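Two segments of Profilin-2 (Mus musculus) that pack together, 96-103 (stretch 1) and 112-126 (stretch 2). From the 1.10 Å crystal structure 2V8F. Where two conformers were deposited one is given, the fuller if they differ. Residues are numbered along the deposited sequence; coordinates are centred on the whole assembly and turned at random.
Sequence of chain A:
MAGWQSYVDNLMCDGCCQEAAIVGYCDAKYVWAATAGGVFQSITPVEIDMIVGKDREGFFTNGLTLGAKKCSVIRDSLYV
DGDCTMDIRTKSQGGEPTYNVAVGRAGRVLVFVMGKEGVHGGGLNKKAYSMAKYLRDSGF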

ATOM      1  N   GLU A  96     -24.935   0.211   6.385  1.00 60.43           N
ATOM      2  CA  GLU A  96     -23.784   0.283   5.538  1.00 57.35           C
ATOM      3  C   GLU A  96     -23.623  -1.140   5.035  1.00 50.96           C
ATOM      4  O   GLU A  96     -24.170  -2.037   5.584  1.00 50.11           O
ATOM      5  N   PRO A  97     -22.949  -1.287   3.933  1.00 45.62           N
ATOM      6  CA  PRO A  97     -22.416  -2.562   3.470  1.00 41.13           C
ATOM      7  C   PRO A  97     -21.662  -3.312   4.546  1.00 35.70           C
ATOM      8  O   PRO A  97     -21.257  -2.741   5.501  1.00 36.51           O
ATOM      9  N   THR A  98     -21.557  -4.604   4.344  1.00 30.77           N
ATOM     10  CA  THR A  98     -20.704  -5.487   5.111  1.00 26.20           C
ATOM     11  C   THR A  98     -19.401  -5.694   4.333  1.00 23.59           C
ATOM     12  O   THR A  98     -19.435  -5.525   3.112  1.00 25.59           O
ATOM     13  N   TYR A  99     -18.343  -6.015   5.074  1.00 20.97           N
ATOM     14  CA  TYR A  99     -17.066  -6.296   4.478  1.00 19.26           C
ATOM     15  C   TYR A  99     -16.557  -7.622   5.031  1.00 17.53           C
ATOM     16  O   TYR A  99     -16.713  -7.870   6.215  1.00 18.16           O
ATOM     17  N   ASN A 100     -15.986  -8.406   4.131  1.00 15.30           N
ATOM     18  CA  ASN A 100     -15.410  -9.686   4.526  1.00 14.61           C
ATOM     19  C   ASN A 100     -13.982  -9.461   5.015  1.00 15.15           C
ATOM     20  O   ASN A 100     -13.205  -8.642   4.516  1.00 15.97           O
ATOM     21  N   VAL A 101     -13.633 -10.253   6.037  1.00 15.40           N
ATOM     22  CA  VAL A 101     -12.331 -10.250   6.662  1.00 13.90           C
ATOM     23  C   VAL A 101     -11.770 -11.667   6.679  1.00 13.26           C
ATOM     24  O   VAL A 101     -12.504 -12.592   7.011  1.00 14.35           O
ATOM     25  N   ALA A 102     -10.493 -11.845   6.363  1.00 12.33           N
ATOM     26  CA  ALA A 102      -9.837 -13.111   6.553  1.00 12.05           C
ATOM     27  C   ALA A 102      -8.655 -12.911   7.518  1.00 12.27           C
ATOM     28  O   ALA A 102      -7.981 -11.862   7.476  1.00 12.16           O
ATOM     29  N   VAL A 103      -8.387 -13.885   8.357  1.00 11.67           N
ATOM     30  CA  VAL A 103      -7.275 -13.943   9.255  1.00 11.48           C
ATOM     31  C   VAL A 103      -6.469 -15.211   9.024  1.00 11.21           C
ATOM     32  O   VAL A 103      -7.048 -16.276   8.933  1.00 13.76           O
ATOM     33  N   PHE A 112      -4.289 -10.023   8.890  1.00 10.35           N
ATOM     34  CA  PHE A 112      -5.655  -9.596   8.668  1.00  9.58           C
ATOM     35  C   PHE A 112      -5.776  -8.892   7.312  1.00 11.33           C
ATOM     36  O   PHE A 112      -4.956  -8.042   7.001  1.00 11.48           O
ATOM     37  N   VAL A 113      -6.835  -9.244   6.585  1.00 10.58           N
ATOM     38  CA  VAL A 113      -7.217  -8.499   5.390  1.00 11.13           C
ATOM     39  C   VAL A 113      -8.707  -8.228   5.453  1.00 12.99           C
ATOM     40  O   VAL A 113      -9.488  -9.074   5.871  1.00 13.47           O
ATOM     41  N   MET A 114      -9.136  -7.072   4.970  1.00 12.04           N
ATOM     42  CA  MET A 114     -10.514  -6.713   4.750  1.00 11.98           C
ATOM     43  C   MET A 114     -10.747  -6.379   3.289  1.00 14.63           C
ATOM     44  O   MET A 114     -10.054  -5.543   2.735  1.00 15.26           O
ATOM     45  N   GLY A 115     -11.752  -7.050   2.693  1.00 15.09           N
ATOM     46  CA  GLY A 115     -12.009  -6.694   1.278  1.00 14.86           C
ATOM     47  C   GLY A 115     -12.748  -5.378   1.205  1.00 16.68           C
ATOM     48  O   GLY A 115     -13.464  -4.929   2.086  1.00 17.82           O
ATOM     49  N   LYS A 116     -12.610  -4.777   0.026  1.00 16.55           N
ATOM     50  CA  LYS A 116     -13.499  -3.679  -0.354  1.00 17.18           C
ATOM     51  C   LYS A 116     -14.939  -4.166  -0.469  1.00 18.31           C
ATOM     52  O   LYS A 116     -15.255  -5.367  -0.463  1.00 20.03           O
ATOM     53  N   GLU A 117     -15.830  -3.189  -0.575  1.00 21.06           N
ATOM     54  CA  GLU A 117     -17.230  -3.537  -0.767  1.00 24.82           C
ATOM     55  C   GLU A 117     -17.381  -4.441  -1.987  1.00 22.89           C
ATOM     56  O   GLU A 117     -16.838  -4.174  -3.066  1.00 24.67           O
ATOM     57  N   GLY A 118     -18.104  -5.529  -1.760  1.00 24.01           N
ATOM     58  CA  GLY A 118     -18.424  -6.505  -2.794  1.00 24.78           C
ATOM     59  C   GLY A 118     -17.363  -7.536  -3.047  1.00 24.25           C
ATOM     60  O   GLY A 118     -17.540  -8.469  -3.844  1.00 26.73           O
ATOM     61  N   VAL A 119     -16.232  -7.460  -2.378  1.00 20.98           N
ATOM     62  CA  VAL A 119     -15.187  -8.444  -2.543  1.00 19.87           C
ATOM     63  C   VAL A 119     -15.479  -9.637  -1.649  1.00 21.37           C
ATOM     64  O   VAL A 119     -15.677  -9.496  -0.450  1.00 20.24           O
ATOM     65  N   HIS A 120     -15.562 -10.812  -2.245  1.00 22.99           N
ATOM     66  CA  HIS A 120     -15.987 -12.004  -1.519  1.00 23.26           C
ATOM     67  C   HIS A 120     -14.840 -12.586  -0.716  1.00 22.24           C
ATOM     68  O   HIS A 120     -13.693 -12.252  -0.928  1.00 23.88           O
ATOM     69  N   GLY A 121     -15.202 -13.488   0.199  1.00 20.95           N
ATOM     70  CA  GLY A 121     -14.230 -14.027   1.119  1.00 22.10           C
ATOM     71  C   GLY A 121     -13.279 -15.103   0.692  1.00 22.96           C
ATOM     72  O   GLY A 121     -12.302 -15.338   1.431  1.00 23.49           O
ATOM     73  N   GLY A 122     -13.512 -15.793  -0.416  1.00 24.56           N
ATOM     74  CA  GLY A 122     -12.614 -16.836  -0.863  1.00 24.36           C
ATOM     75  C   GLY A 122     -11.217 -16.351  -1.202  1.00 22.56           C
ATOM     76  O   GLY A 122     -10.232 -16.917  -0.720  1.00 21.89           O
ATOM     77  N   GLY A 123     -11.147 -15.312  -2.035  1.00 23.39           N
ATOM     78  CA  GLY A 123      -9.905 -14.688  -2.458  1.00 23.00           C
ATOM     79  C   GLY A 123      -9.156 -14.103  -1.267  1.00 21.99           C
ATOM     80  O   GLY A 123      -7.937 -14.160  -1.145  1.00 21.95           O
ATOM     81  N   LEU A 124      -9.927 -13.524  -0.356  1.00 18.42           N
ATOM     82  CA  LEU A 124      -9.305 -12.981   0.842  1.00 17.47           C
ATOM     83  C   LEU A 124      -8.691 -14.082   1.685  1.00 15.97           C
ATOM     84  O   LEU A 124      -7.589 -13.910   2.218  1.00 16.63           O
ATOM     85  N   ASN A 125      -9.393 -15.217   1.807  1.00 16.57           N
ATOM     86  CA  ASN A 125      -8.875 -16.342   2.567  1.00 16.57           C
ATOM     87  C   ASN A 125      -7.577 -16.825   1.971  1.00 17.07           C
ATOM     88  O   ASN A 125      -6.611 -17.066   2.696  1.00 17.20           O
ATOM     89  N   LYS A 126      -7.503 -16.918   0.654  1.00 18.01           N
ATOM     90  CA  LYS A 126      -6.291 -17.409  -0.005  1.00 19.99           C
ATOM     91  C   LYS A 126      -5.140 -16.468   0.298  1.00 15.98           C
ATOM     92  O   LYS A 126      -4.019 -16.869   0.589  1.00 18.32           O
TER

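An antiparallel strand pair has two faces, and where the ladder ends, side chains and water can take up polar groups that it leaves unpaired. These segments of profilin-2 illustrate both points, and Asn 100, Ala 102 and Tyr 99, which have the most surface covered by the opposing stretch, carry most of the account.

Asn 100 stands where the ladder ends. Its carbonyl receives the last rung, Gly 115 N to Asn 100 O at 2.8 Å, while its side chain, chi1 m, starts sideways and brings its end nearer to the second stretch. There Asn 100 ND2 donates to Val 119 O at 2.8 Å, tying the strand to the residue that closes the type II turn from Lys 116. A water completes the junction: it accepts from Asn 100 N (2.9 Å) and donates to Lys 116 O (2.8 Å) and Val 119 O (2.7 Å), so that Val 119 O serves both amide and water. The aliphatic part of the side chain is used too, Asn 100 CB lying 3.7 Å from Leu 124 CD1.

Ala 102 shows what a small side chain permits. Its backbone forms a reciprocal pair with Val 113, with Ala 102 N to Val 113 O and Val 113 N to Ala 102 O both at 3.0 Å. Its methyl shares a sheet face with Val 113 (chi1 m) and meets the helix directly: Ala 102 CB lies 3.5 Å from Leu 124 O, 4.0 Å from Leu 124 CB and 3.9 Å from Val 113 CG2. Leu 124, m then t, points its CA-to-CB bond toward the strand.

The other face holds Val 101, Val 103, Phe 112 and Met 114. Both valines are t. Val 103 CG1 sits over the Phe 112 ring in a CH-pi contact, 4.2 Å from the centroid of its six ring carbons, CG through CZ, whereas Val 101 CG1 approaches the ring edge, 4.5 Å from Phe 112 CD2. Val 101 CG2 packs 4.0 Å from Met 114 CG.

Tyr 99, chi1 m, extends this apolar packing beyond the strand. Tyr 99 CB lies 3.7 Å from Met 114 CG, and the Met 114 sulfur approaches the ring obliquely. The ring edge meets the turn, with Tyr 99 CE1 3.5 Å from Glu 117 N and 3.7 Å from Glu 117 CB. Glu 117, extended with chi1 and chi2 both t, also reaches Pro 97, whose CB lies 3.8 Å from Glu 117 CD.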

ATOM      1  CB  GLU A  96     -22.605   0.647   6.404  1.00 59.39           C
ATOM      2  CG  GLU A  96     -22.327  -0.434   7.430  1.00 60.70           C
ATOM      3  CD  GLU A  96     -21.603   0.020   8.703  1.00 61.73           C
ATOM      4  OE1 GLU A  96     -20.801   0.966   8.677  1.00 62.21           O
ATOM      5  OE2 GLU A  96     -21.796  -0.631   9.732  1.00 61.58           O
ATOM      6  CB  PRO A  97     -21.476  -2.147   2.371  1.00 42.65           C
ATOM      7  CG  PRO A  97     -21.109  -0.826   2.712  1.00 44.12           C
ATOM      8  CD  PRO A  97     -22.086  -0.181   3.567  1.00 45.17           C
ATOM      9  CB  THR A  98     -21.330  -6.868   5.423  1.00 28.44           C
ATOM     10  OG1 THR A  98     -21.626  -7.580   4.229  1.00 28.87           O
ATOM     11  CG2 THR A  98     -22.614  -6.683   6.211  1.00 30.29           C
ATOM     12  CB  TYR A  99     -16.006  -5.226   4.767  1.00 18.60           C
ATOM     13  CG  TYR A  99     -16.578  -3.883   4.346  1.00 21.85           C
ATOM     14  CD1 TYR A  99     -16.611  -3.539   3.006  1.00 25.63           C
ATOM     15  CD2 TYR A  99     -17.086  -2.986   5.266  1.00 22.43           C
ATOM     16  CE1 TYR A  99     -17.130  -2.325   2.589  1.00 26.79           C
ATOM     17  CE2 TYR A  99     -17.598  -1.781   4.830  1.00 23.27           C
ATOM     18  CZ  TYR A  99     -17.632  -1.431   3.504  1.00 24.22           C
ATOM     19  OH  TYR A  99     -18.141  -0.217   3.101  1.00 28.03           O
ATOM     20  CB  ASN A 100     -15.466 -10.649   3.350  1.00 15.98           C
ATOM     21  CG  ASN A 100     -16.872 -10.903   2.915  1.00 16.26           C
ATOM     22  OD1 ASN A 100     -17.726 -11.266   3.764  1.00 19.16           O
ATOM     23  ND2 ASN A 100     -17.142 -10.732   1.615  1.00 18.66           N
ATOM     24  CB  VAL A 101     -12.472  -9.689   8.088  1.00 13.34           C
ATOM     25  CG1 VAL A 101     -11.189  -9.940   8.915  1.00 12.77           C
ATOM     26  CG2 VAL A 101     -12.813  -8.229   8.088  1.00 14.82           C
ATOM     27  CB  ALA A 102      -9.360 -13.726   5.264  1.00 13.39           C
ATOM     28  CB  VAL A 103      -7.788 -13.930  10.719  1.00 12.73           C
ATOM     29  CG1 VAL A 103      -6.581 -13.769  11.670  1.00 14.97           C
ATOM     30  CG2 VAL A 103      -8.871 -12.902  11.001  1.00 15.57           C
ATOM     31  CB  PHE A 112      -6.096  -8.611   9.766  1.00  9.68           C
ATOM     32  CG  PHE A 112      -6.342  -9.142  11.132  1.00  9.65           C
ATOM     33  CD1 PHE A 112      -5.306  -9.347  12.035  1.00 10.25           C
ATOM     34  CD2 PHE A 112      -7.622  -9.445  11.537  1.00 10.92           C
ATOM     35  CE1 PHE A 112      -5.608  -9.832  13.293  1.00  9.59           C
ATOM     36  CE2 PHE A 112      -7.923  -9.919  12.786  1.00 11.43           C
ATOM     37  CZ  PHE A 112      -6.870 -10.156  13.670  1.00 10.48           C
ATOM     38  CB  VAL A 113      -6.794  -9.224   4.085  1.00 14.13           C
ATOM     39  CG1 VAL A 113      -5.280  -9.369   3.965  1.00 15.80           C
ATOM     40  CG2 VAL A 113      -7.472 -10.573   4.016  1.00 15.60           C
ATOM     41  CB  MET A 114     -10.904  -5.517   5.637  1.00 13.70           C
ATOM     42  CG  MET A 114     -12.379  -5.172   5.477  1.00 15.67           C
ATOM     43  SD  MET A 114     -12.846  -3.681   6.345  1.00 18.26           S
ATOM     44  CE  MET A 114     -12.497  -4.052   8.045  1.00 21.37           C
ATOM     45  CB  LYS A 116     -12.995  -3.090  -1.672  1.00 17.83           C
ATOM     46  CG  LYS A 116     -11.646  -2.371  -1.521  1.00 18.18           C
ATOM     47  CD  LYS A 116     -11.242  -1.685  -2.788  1.00 21.15           C
ATOM     48  CE  LYS A 116      -9.920  -0.995  -2.706  1.00 21.89           C
ATOM     49  NZ  LYS A 116      -9.403  -0.428  -3.972  1.00 26.12           N
ATOM     50  CB  GLU A 117     -18.061  -2.267  -0.959  1.00 30.28           C
ATOM     51  CG  GLU A 117     -19.564  -2.470  -0.944  1.00 36.85           C
ATOM     52  CD  GLU A 117     -20.365  -1.202  -1.154  1.00 42.02           C
ATOM     53  OE1 GLU A 117     -19.827  -0.090  -0.963  1.00 43.39           O
ATOM     54  OE2 GLU A 117     -21.563  -1.348  -1.515  1.00 45.02           O
ATOM     55  CB  VAL A 119     -13.800  -7.806  -2.194  1.00 19.56           C
ATOM     56  CG1 VAL A 119     -12.735  -8.864  -2.097  1.00 20.13           C
ATOM     57  CG2 VAL A 119     -13.478  -6.733  -3.222  1.00 19.75           C
ATOM     58  CB  HIS A 120     -16.597 -13.013  -2.502  1.00 25.59           C
ATOM     59  CG  HIS A 120     -17.744 -12.454  -3.266  1.00 27.66           C
ATOM     60  ND1 HIS A 120     -18.782 -11.845  -2.621  1.00 27.76           N
ATOM     61  CD2 HIS A 120     -18.007 -12.411  -4.588  1.00 29.03           C
ATOM     62  CE1 HIS A 120     -19.652 -11.447  -3.524  1.00 28.11           C
ATOM     63  NE2 HIS A 120     -19.204 -11.782  -4.736  1.00 30.06           N
ATOM     64  CB  LEU A 124     -10.326 -12.232   1.641  1.00 17.02           C
ATOM     65  CG  LEU A 124     -10.947 -11.012   0.999  1.00 17.93           C
ATOM     66  CD1 LEU A 124     -12.066 -10.453   1.876  1.00 18.69           C
ATOM     67  CD2 LEU A 124      -9.975  -9.892   0.694  1.00 20.31           C
ATOM     68  CB  ASN A 125      -9.941 -17.459   2.627  1.00 18.22           C
ATOM     69  CG  ASN A 125      -9.435 -18.614   3.485  1.00 19.20           C
ATOM     70  OD1 ASN A 125      -8.680 -19.469   3.020  1.00 20.04           O
ATOM     71  ND2 ASN A 125      -9.874 -18.586   4.746  1.00 19.12           N
ATOM     72  CB  LYS A 126      -6.582 -17.555  -1.506  0.51 22.63           C
ATOM     73  CG  LYS A 126      -7.411 -18.740  -1.967  0.51 23.24           C
ATOM     74  CD  LYS A 126      -8.030 -18.509  -3.340  0.51 25.58           C
ATOM     75  CE  LYS A 126      -8.663 -19.739  -3.939  0.51 28.44           C
ATOM     76  NZ  LYS A 126      -8.234 -21.006  -3.277  0.51 31.45           N
TER
HETATM   77  O   HOH W   1     -18.699  -7.676   0.654  1.00 45.73           O
HETATM   78  O   HOH W   2     -15.585  -7.468   1.384  1.00 19.85           O